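Local coordinates for protein-arginine-phosphatase (Geobacillus stearothermophilus, PDB 4PIC) that removes phosphate from phosphoarginine residues in proteins, probably counteracting the arginine kinase McsB, and has almost no activity on phosphotyrosine peptides, at residues A[3-17]-A[29-41]. Numbering follows the deposited sequence.
Sequences YRILFVCTGNTCRSP and PGVEVKSAGVFAA. With PO4 (phosphate ion), chain C.
Asn12 turns its amide onto Ser35: CG stands anti to the backbone N (chi1 -169°), and ND2 donates a nearly straight bond, in the amide plane, to Ser35 OG at 2.9 Å. OD1 accepts from Ser66 N, so both ends of the buried amide are held. With an alanine here, Ser35 OG would probably lack this donor and Ser66 N its acceptor, leaving the phosphate-binding loop less firmly tied to strand 31-37. Gly37 passes 3.2 Å from Thr10 O at its CA; any side chain there would clash with that carbonyl. Thr10 O also accepts from Phe39 N, while Ala40 CB rests 3.3 Å from Gly11 O. Thr10 N and Gly11 N donate to a phosphate ion, probably from the crystallisation liquor, beside the nucleophile Cys9; Arg15 NH2 donates to phosphate O3, in the guanidinium plane, at 3.0 Å. Along the strands, Val33 CG1 sits at the edge of the Phe7 ring, 3.9 Å from CE2, while Ile5 CG2 lies over one face, toward the rim. Val8 CG1 meets Val38 CG2 nearly at right angles, 3.8 Å apart. Parallel strands 3-9 and 31-37 form a beta-alpha-beta unit with helix 15-25, which packs on Phe7 and Val33; strand 78-81 flanks 3-9, and helix 84-93 touches Val8 and Val38.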
# COMPACT_ATOMS: atom_id res chain seq x y z
N TYR A 3 8.53 20.55 15.55
CA TYR A 3 7.78 19.89 14.49
C TYR A 3 8.57 18.76 13.87
O TYR A 3 9.75 18.90 13.57
CB TYR A 3 7.39 20.90 13.41
CG TYR A 3 6.38 21.90 13.88
CD1 TYR A 3 5.03 21.59 13.92
CD2 TYR A 3 6.77 23.17 14.28
CE1 TYR A 3 4.10 22.50 14.36
CE2 TYR A 3 5.84 24.09 14.72
CZ TYR A 3 4.51 23.75 14.75
OH TYR A 3 3.59 24.68 15.19
N ARG A 4 7.91 17.61 13.71
CA ARG A 4 8.50 16.49 12.99
C ARG A 4 7.55 16.08 11.87
O ARG A 4 6.53 15.41 12.10
CB ARG A 4 8.82 15.34 13.95
CG ARG A 4 9.95 15.68 14.93
CD ARG A 4 10.13 14.62 16.02
NE ARG A 4 8.99 14.55 16.93
CZ ARG A 4 8.84 15.31 18.01
NH1 ARG A 4 9.76 16.21 18.33
NH2 ARG A 4 7.77 15.18 18.77
N ILE A 5 7.89 16.54 10.67
CA ILE A 5 7.01 16.41 9.52
C ILE A 5 7.41 15.20 8.70
O ILE A 5 8.55 15.10 8.25
CB ILE A 5 7.12 17.65 8.62
CG1 ILE A 5 6.88 18.94 9.42
CG2 ILE A 5 6.16 17.54 7.44
CD1 ILE A 5 5.55 18.98 10.15
N LEU A 6 6.46 14.28 8.50
CA LEU A 6 6.68 13.07 7.73
C LEU A 6 5.82 13.10 6.47
O LEU A 6 4.59 13.09 6.55
CB LEU A 6 6.30 11.86 8.58
CG LEU A 6 6.46 10.51 7.88
CD1 LEU A 6 7.93 10.23 7.63
CD2 LEU A 6 5.83 9.39 8.71
N PHE A 7 6.46 13.16 5.31
CA PHE A 7 5.72 13.14 4.05
C PHE A 7 5.63 11.71 3.54
O PHE A 7 6.60 10.97 3.62
CB PHE A 7 6.39 13.99 2.98
CG PHE A 7 6.37 15.46 3.26
CD1 PHE A 7 5.18 16.18 3.21
CD2 PHE A 7 7.54 16.15 3.54
CE1 PHE A 7 5.16 17.55 3.45
CE2 PHE A 7 7.53 17.52 3.77
CZ PHE A 7 6.34 18.21 3.72
N VAL A 8 4.47 11.33 3.01
CA VAL A 8 4.23 9.93 2.63
C VAL A 8 3.60 9.77 1.25
O VAL A 8 2.60 10.42 0.94
CB VAL A 8 3.34 9.23 3.67
CG1 VAL A 8 3.11 7.76 3.26
CG2 VAL A 8 3.96 9.29 5.07
N CYS A 9 4.18 8.90 0.41
CA CYS A 9 3.52 8.42 -0.81
C CYS A 9 3.66 6.90 -0.83
O CYS A 9 3.76 6.31 0.23
CB CYS A 9 4.06 9.08 -2.09
SG CYS A 9 5.82 8.88 -2.44
N THR A 10 3.67 6.26 -1.99
CA THR A 10 3.75 4.80 -2.00
C THR A 10 5.19 4.31 -2.07
O THR A 10 5.65 3.58 -1.18
CB THR A 10 2.91 4.15 -3.11
OG1 THR A 10 1.53 4.51 -2.91
CG2 THR A 10 3.04 2.62 -3.10
N GLY A 11 5.91 4.70 -3.12
CA GLY A 11 7.25 4.18 -3.35
C GLY A 11 8.36 4.99 -2.70
O GLY A 11 9.50 4.53 -2.64
N ASN A 12 8.02 6.19 -2.21
CA ASN A 12 9.00 7.10 -1.61
C ASN A 12 10.18 7.35 -2.55
O ASN A 12 11.34 7.37 -2.12
CB ASN A 12 9.48 6.56 -0.26
CG ASN A 12 10.29 7.58 0.54
OD1 ASN A 12 11.29 7.22 1.17
ND2 ASN A 12 9.85 8.84 0.52
N THR A 13 9.88 7.53 -3.84
CA THR A 13 10.91 7.89 -4.83
C THR A 13 10.55 9.15 -5.61
O THR A 13 11.42 9.79 -6.19
CB THR A 13 11.19 6.76 -5.86
OG1 THR A 13 9.98 6.43 -6.55
CG2 THR A 13 11.74 5.52 -5.18
N CYS A 14 9.27 9.52 -5.61
CA CYS A 14 8.82 10.62 -6.45
C CYS A 14 8.22 11.80 -5.66
O CYS A 14 8.94 12.74 -5.33
CB CYS A 14 7.90 10.09 -7.55
SG CYS A 14 8.77 8.87 -8.60
N ARG A 15 6.94 11.75 -5.33
CA ARG A 15 6.33 12.92 -4.68
C ARG A 15 6.83 13.20 -3.27
O ARG A 15 7.24 14.32 -2.98
CB ARG A 15 4.80 12.85 -4.68
CG ARG A 15 4.19 13.01 -6.08
CD ARG A 15 2.70 12.76 -6.04
NE ARG A 15 2.38 11.35 -5.88
CZ ARG A 15 1.17 10.83 -6.03
NH1 ARG A 15 0.15 11.62 -6.36
NH2 ARG A 15 0.98 9.53 -5.88
N SER A 16 6.82 12.21 -2.38
CA SER A 16 7.22 12.51 -1.00
C SER A 16 8.68 12.96 -0.85
O SER A 16 8.95 13.84 -0.04
CB SER A 16 6.82 11.42 0.01
OG SER A 16 7.38 10.16 -0.28
N PRO A 17 9.62 12.40 -1.64
CA PRO A 17 10.97 12.96 -1.55
C PRO A 17 11.06 14.39 -2.05
O PRO A 17 11.86 15.18 -1.53
CB PRO A 17 11.80 12.03 -2.44
CG PRO A 17 11.04 10.73 -2.42
CD PRO A 17 9.60 11.14 -2.41
N PRO A 29 14.05 26.69 11.51
CA PRO A 29 14.37 26.32 12.90
C PRO A 29 13.22 25.55 13.54
O PRO A 29 12.06 25.90 13.32
CB PRO A 29 14.55 27.68 13.59
CG PRO A 29 14.96 28.60 12.50
CD PRO A 29 14.24 28.13 11.26
N GLY A 30 13.53 24.52 14.31
CA GLY A 30 12.49 23.80 15.03
C GLY A 30 11.67 22.84 14.18
O GLY A 30 10.65 22.34 14.63
N VAL A 31 12.11 22.61 12.94
CA VAL A 31 11.39 21.71 12.04
C VAL A 31 12.32 20.63 11.52
O VAL A 31 13.37 20.92 10.95
CB VAL A 31 10.78 22.50 10.84
CG1 VAL A 31 10.13 21.53 9.83
CG2 VAL A 31 9.79 23.55 11.32
N GLU A 32 11.93 19.37 11.74
CA GLU A 32 12.63 18.22 11.17
C GLU A 32 11.73 17.56 10.14
O GLU A 32 10.50 17.58 10.28
CB GLU A 32 13.02 17.22 12.27
CG GLU A 32 13.96 17.81 13.32
CD GLU A 32 14.18 16.86 14.49
OE1 GLU A 32 14.26 15.63 14.25
OE2 GLU A 32 14.28 17.34 15.64
N VAL A 33 12.34 16.99 9.11
CA VAL A 33 11.62 16.46 7.95
C VAL A 33 12.10 15.05 7.62
O VAL A 33 13.30 14.80 7.59
CB VAL A 33 11.86 17.34 6.71
CG1 VAL A 33 10.93 16.93 5.58
CG2 VAL A 33 11.69 18.82 7.07
N LYS A 34 11.15 14.14 7.37
CA LYS A 34 11.46 12.81 6.85
C LYS A 34 10.42 12.47 5.81
O LYS A 34 9.39 13.14 5.69
CB LYS A 34 11.42 11.75 7.96
CG LYS A 34 12.53 11.85 9.02
CD LYS A 34 12.33 10.78 10.10
CE LYS A 34 13.41 10.85 11.19
NZ LYS A 34 14.70 10.23 10.78
N SER A 35 10.68 11.42 5.05
CA SER A 35 9.67 10.87 4.16
C SER A 35 9.75 9.35 4.17
O SER A 35 10.80 8.76 4.51
CB SER A 35 9.82 11.41 2.74
OG SER A 35 11.00 10.93 2.13
N ALA A 36 8.63 8.72 3.84
CA ALA A 36 8.58 7.28 3.75
C ALA A 36 7.47 6.89 2.81
O ALA A 36 6.65 7.73 2.41
CB ALA A 36 8.38 6.67 5.12
N GLY A 37 7.46 5.62 2.42
CA GLY A 37 6.46 5.11 1.50
C GLY A 37 5.64 3.97 2.08
O GLY A 37 6.16 3.13 2.82
N VAL A 38 4.35 3.97 1.78
CA VAL A 38 3.46 2.91 2.24
C VAL A 38 3.89 1.51 1.76
O VAL A 38 3.66 0.53 2.45
CB VAL A 38 2.01 3.22 1.80
CG1 VAL A 38 1.12 2.02 1.93
CG2 VAL A 38 1.46 4.41 2.61
N PHE A 39 4.55 1.43 0.62
CA PHE A 39 4.96 0.14 0.06
C PHE A 39 6.21 0.42 -0.75
O PHE A 39 6.15 0.64 -1.97
CB PHE A 39 3.83 -0.41 -0.82
CG PHE A 39 3.94 -1.89 -1.16
CD1 PHE A 39 4.43 -2.82 -0.25
CD2 PHE A 39 3.48 -2.33 -2.38
CE1 PHE A 39 4.48 -4.16 -0.58
CE2 PHE A 39 3.52 -3.67 -2.71
CZ PHE A 39 4.03 -4.58 -1.81
N ALA A 40 7.36 0.45 -0.07
CA ALA A 40 8.58 0.96 -0.67
C ALA A 40 9.78 0.10 -0.35
O ALA A 40 9.86 -0.50 0.73
CB ALA A 40 8.83 2.40 -0.18
N ALA A 41 10.73 0.07 -1.28
CA ALA A 41 12.03 -0.54 -1.05
C ALA A 41 12.88 0.37 -0.17
O ALA A 41 12.61 1.58 -0.04
CB ALA A 41 12.72 -0.81 -2.36
P PO4 C . 3.50 6.73 -5.76
O1 PO4 C . 4.77 6.17 -5.17
O2 PO4 C . 2.75 5.63 -6.47
O3 PO4 C . 2.65 7.33 -4.69
O4 PO4 C . 3.89 7.76 -6.79
O HOH W 1 11.89 19.29 15.38
O HOH W 2 12.12 17.23 17.26
O HOH W 3 10.29 1.99 -3.54